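Local coordinates for lipolytic enzyme, G-D-S-L family (Bacteroides thetaiotaomicron, PDB 7BR2), which metabolises the drug diltiazem as a gut bacterial serine esterase of the GDSL family, within the SGNH hydrolase superfamily, at residues Gly228-Val231 / Ala232-Glu235; His354-Glu357 / Tyr358-Glu361. All coordinates share one frame; numbering follows the deposited sequence.

Interaction 1: Gly228-Val231 / Ala232-Glu235; sequences GKDV and ANME
D230 and N233 meet across a short turn that leads into a strand, with OD2 of the D230 carboxylate 3.3 Å from ND2 of the N233 amide. The two side chains cross obliquely, and their flat ends are strongly turned against each other, the carboxylate and amide planes lying 71° apart. D230 directs its CB toward the strand, and that atom also passes 4.0 Å from the backbone N of A232. N233 sends CG anti to its own backbone N (chi1 -160°), which carries the amide back over the turn to the aspartate. At the junction itself, CB of A232 lies 3.2 Å from O of V231. The backbone of V231 makes the meeting possible: it is helix-like between the extended D230 and A232, and this single kink brings CA of D230 to 6.6 Å from CA of N233. V231 itself packs on N301 and E303, while D230 also touches T302. Backbone hydrogen bonds join V231 to T302, A232 and M234 to L304, and N233 to E247. The segment thus carries the chain from helix 210-223 into strand 232-237, which runs between antiparallel strand 242-247 and parallel strand 303-308, while A232 and M234 pack against side chains of strand 260-267.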
# COMPACT_ATOMS: atom_id res chain seq x y z
N GLY A 228 13.28 -9.87 -2.34
CA GLY A 228 14.27 -10.71 -2.96
C GLY A 228 13.75 -11.60 -4.06
O GLY A 228 14.54 -12.30 -4.71
N LYS A 229 12.44 -11.62 -4.28
CA LYS A 229 11.86 -12.43 -5.34
C LYS A 229 11.65 -11.60 -6.60
O LYS A 229 11.11 -10.49 -6.56
CB LYS A 229 10.56 -13.07 -4.85
CG LYS A 229 10.83 -14.08 -3.74
CD LYS A 229 9.57 -14.81 -3.32
CE LYS A 229 9.84 -15.73 -2.12
NZ LYS A 229 8.57 -16.26 -1.52
N ASP A 230 12.07 -12.17 -7.72
CA ASP A 230 12.17 -11.45 -8.98
C ASP A 230 10.85 -11.54 -9.73
O ASP A 230 10.14 -12.55 -9.66
CB ASP A 230 13.26 -12.07 -9.85
CG ASP A 230 14.65 -11.58 -9.50
OD1 ASP A 230 14.76 -10.55 -8.81
OD2 ASP A 230 15.62 -12.25 -9.89
N VAL A 231 10.56 -10.49 -10.50
CA VAL A 231 9.45 -10.56 -11.44
C VAL A 231 9.67 -11.70 -12.42
O VAL A 231 8.83 -12.60 -12.57
CB VAL A 231 9.29 -9.22 -12.18
CG1 VAL A 231 8.15 -9.29 -13.17
CG2 VAL A 231 9.12 -8.06 -11.19
N ALA A 232 10.83 -11.70 -13.06
CA ALA A 232 11.29 -12.79 -13.91
C ALA A 232 12.79 -12.63 -14.06
O ALA A 232 13.35 -11.55 -13.88
CB ALA A 232 10.59 -12.79 -15.27
N ASN A 233 13.45 -13.74 -14.37
CA ASN A 233 14.91 -13.76 -14.49
C ASN A 233 15.24 -14.65 -15.68
O ASN A 233 15.14 -15.87 -15.60
CB ASN A 233 15.55 -14.27 -13.20
CG ASN A 233 17.02 -13.86 -13.06
OD1 ASN A 233 17.66 -13.47 -14.03
ND2 ASN A 233 17.56 -13.98 -11.86
N MET A 234 15.60 -14.03 -16.80
CA MET A 234 15.92 -14.79 -18.00
C MET A 234 17.36 -14.51 -18.42
O MET A 234 17.83 -13.37 -18.36
CB MET A 234 14.96 -14.46 -19.15
CG MET A 234 15.15 -13.08 -19.70
SD MET A 234 13.68 -12.45 -20.50
CE MET A 234 13.21 -11.21 -19.30
N GLU A 235 18.04 -15.58 -18.83
CA GLU A 235 19.40 -15.51 -19.33
C GLU A 235 19.46 -16.31 -20.62
O GLU A 235 19.19 -17.52 -20.61
CB GLU A 235 20.41 -16.07 -18.33
CG GLU A 235 21.86 -15.79 -18.72
CD GLU A 235 22.86 -16.42 -17.77
OE1 GLU A 235 22.58 -16.54 -16.55
OE2 GLU A 235 23.95 -16.82 -18.25

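Interaction 2: His354-Glu357 / Tyr358-Glu361; sequences HLNE and YRWE
N356 and R359 run alongside each other on one flank of the helix, with the amide and guanidinium planes 29° apart. NE of R359 donates to OD1 of N356 at 2.9 Å, the oxygen sitting at the guanidinium edge near its plane; NH2 adds a weak second bond. CG of R359 leaves anti to the backbone N, and a fold about CG-CD (chi3 63°) turns NE toward that oxygen. ND2 of N356 is held by the carbonyl of S37, and NH1 of R359 forms a salt bridge with E363. With a leucine in place of R359, OD1 of N356 and the E363 carboxylate would probably each lose a partner. These pairings ride on the regular i to i+4 ladder of α-helix 344-377: Y358 N bonds H354 O at 3.0 Å and 174°, and the next three rungs follow in step. Among the charged groups, OE2 of E357 stands only 3.2 Å from OE2 of E361, a like-charge approach likely to be eased by the salt bridge of E357 to R34. Beside the indole, the same OE2 lies 3.7 Å from CE3 of W360, whose ring takes a cation-pi contact from R34 and donates NE1 to the carbonyl of G33.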
# COMPACT_ATOMS: atom_id res chain seq x y z
N HIS A 354 -3.69 2.56 -13.11
CA HIS A 354 -4.67 3.63 -13.23
C HIS A 354 -6.07 3.14 -12.85
O HIS A 354 -6.81 3.84 -12.14
CB HIS A 354 -4.67 4.19 -14.65
CG HIS A 354 -3.43 4.96 -15.00
ND1 HIS A 354 -2.90 5.94 -14.18
CD2 HIS A 354 -2.64 4.91 -16.10
CE1 HIS A 354 -1.83 6.46 -14.76
NE2 HIS A 354 -1.64 5.85 -15.92
N LEU A 355 -6.45 1.95 -13.35
CA LEU A 355 -7.72 1.36 -12.94
C LEU A 355 -7.81 1.25 -11.42
O LEU A 355 -8.85 1.59 -10.81
CB LEU A 355 -7.88 -0.02 -13.59
CG LEU A 355 -8.11 0.02 -15.10
CD1 LEU A 355 -7.91 -1.36 -15.73
CD2 LEU A 355 -9.49 0.56 -15.44
N ASN A 356 -6.72 0.81 -10.78
CA ASN A 356 -6.70 0.62 -9.34
C ASN A 356 -6.84 1.95 -8.60
O ASN A 356 -7.47 2.01 -7.54
CB ASN A 356 -5.42 -0.09 -8.93
CG ASN A 356 -5.37 -0.38 -7.44
OD1 ASN A 356 -6.29 -0.98 -6.89
ND2 ASN A 356 -4.30 0.08 -6.79
N GLU A 357 -6.25 3.02 -9.15
CA GLU A 357 -6.39 4.34 -8.52
C GLU A 357 -7.83 4.88 -8.63
O GLU A 357 -8.37 5.43 -7.66
CB GLU A 357 -5.37 5.30 -9.14
CG GLU A 357 -5.55 6.78 -8.83
CD GLU A 357 -5.24 7.16 -7.39
OE1 GLU A 357 -4.54 6.38 -6.70
OE2 GLU A 357 -5.70 8.24 -6.96
N TYR A 358 -8.46 4.72 -9.80
CA TYR A 358 -9.89 5.05 -9.93
C TYR A 358 -10.71 4.33 -8.86
O TYR A 358 -11.58 4.92 -8.19
CB TYR A 358 -10.42 4.63 -11.30
CG TYR A 358 -10.07 5.50 -12.48
CD1 TYR A 358 -10.29 6.87 -12.45
CD2 TYR A 358 -9.55 4.95 -13.65
CE1 TYR A 358 -9.99 7.67 -13.54
CE2 TYR A 358 -9.25 5.75 -14.75
CZ TYR A 358 -9.47 7.11 -14.68
OH TYR A 358 -9.17 7.92 -15.74
N ARG A 359 -10.44 3.02 -8.71
CA ARG A 359 -11.11 2.21 -7.70
C ARG A 359 -10.87 2.76 -6.30
O ARG A 359 -11.81 2.90 -5.50
CB ARG A 359 -10.62 0.76 -7.80
CG ARG A 359 -11.17 -0.17 -6.73
CD ARG A 359 -10.14 -1.25 -6.37
NE ARG A 359 -8.91 -0.71 -5.79
CZ ARG A 359 -8.79 -0.28 -4.53
NH1 ARG A 359 -9.83 -0.34 -3.71
NH2 ARG A 359 -7.62 0.19 -4.10
N TRP A 360 -9.62 3.08 -5.99
CA TRP A 360 -9.28 3.61 -4.67
C TRP A 360 -10.08 4.88 -4.37
O TRP A 360 -10.57 5.06 -3.25
CB TRP A 360 -7.77 3.86 -4.57
CG TRP A 360 -7.34 4.56 -3.33
CD1 TRP A 360 -6.99 3.98 -2.14
CD2 TRP A 360 -7.23 5.98 -3.14
NE1 TRP A 360 -6.66 4.96 -1.22
CE2 TRP A 360 -6.80 6.19 -1.81
CE3 TRP A 360 -7.45 7.08 -3.97
CZ2 TRP A 360 -6.60 7.47 -1.29
CZ3 TRP A 360 -7.24 8.36 -3.44
CH2 TRP A 360 -6.81 8.54 -2.12
N GLU A 361 -10.27 5.75 -5.38
CA GLU A 361 -11.05 6.98 -5.18
C GLU A 361 -12.50 6.67 -4.84
O GLU A 361 -13.09 7.26 -3.91
CB GLU A 361 -10.98 7.87 -6.42
CG GLU A 361 -9.71 8.71 -6.51
CD GLU A 361 -9.51 9.34 -7.89
OE1 GLU A 361 -10.52 9.66 -8.55
OE2 GLU A 361 -8.32 9.49 -8.30

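Overall arrangement
Interaction 1 lies where a loop enters a β-strand, and interaction 2 lies within a long helix. Their centres are 27 Å apart and their nearest atoms about 16 Å, so they do not touch. Interaction 2 is the more central, about 13 Å from the chain centre against 22 Å for interaction 1. Neither contact contains a residue of the probable Ser-His-Asp triad (S28, H207, D204), though each lies near part of it along the chain or through a neighbour. Helix 344-377, through residues 354-361, bonds to the segment around residues 33-37, a few residues after S28; residues 228-235 come after helix 210-223, which begins just beyond H207.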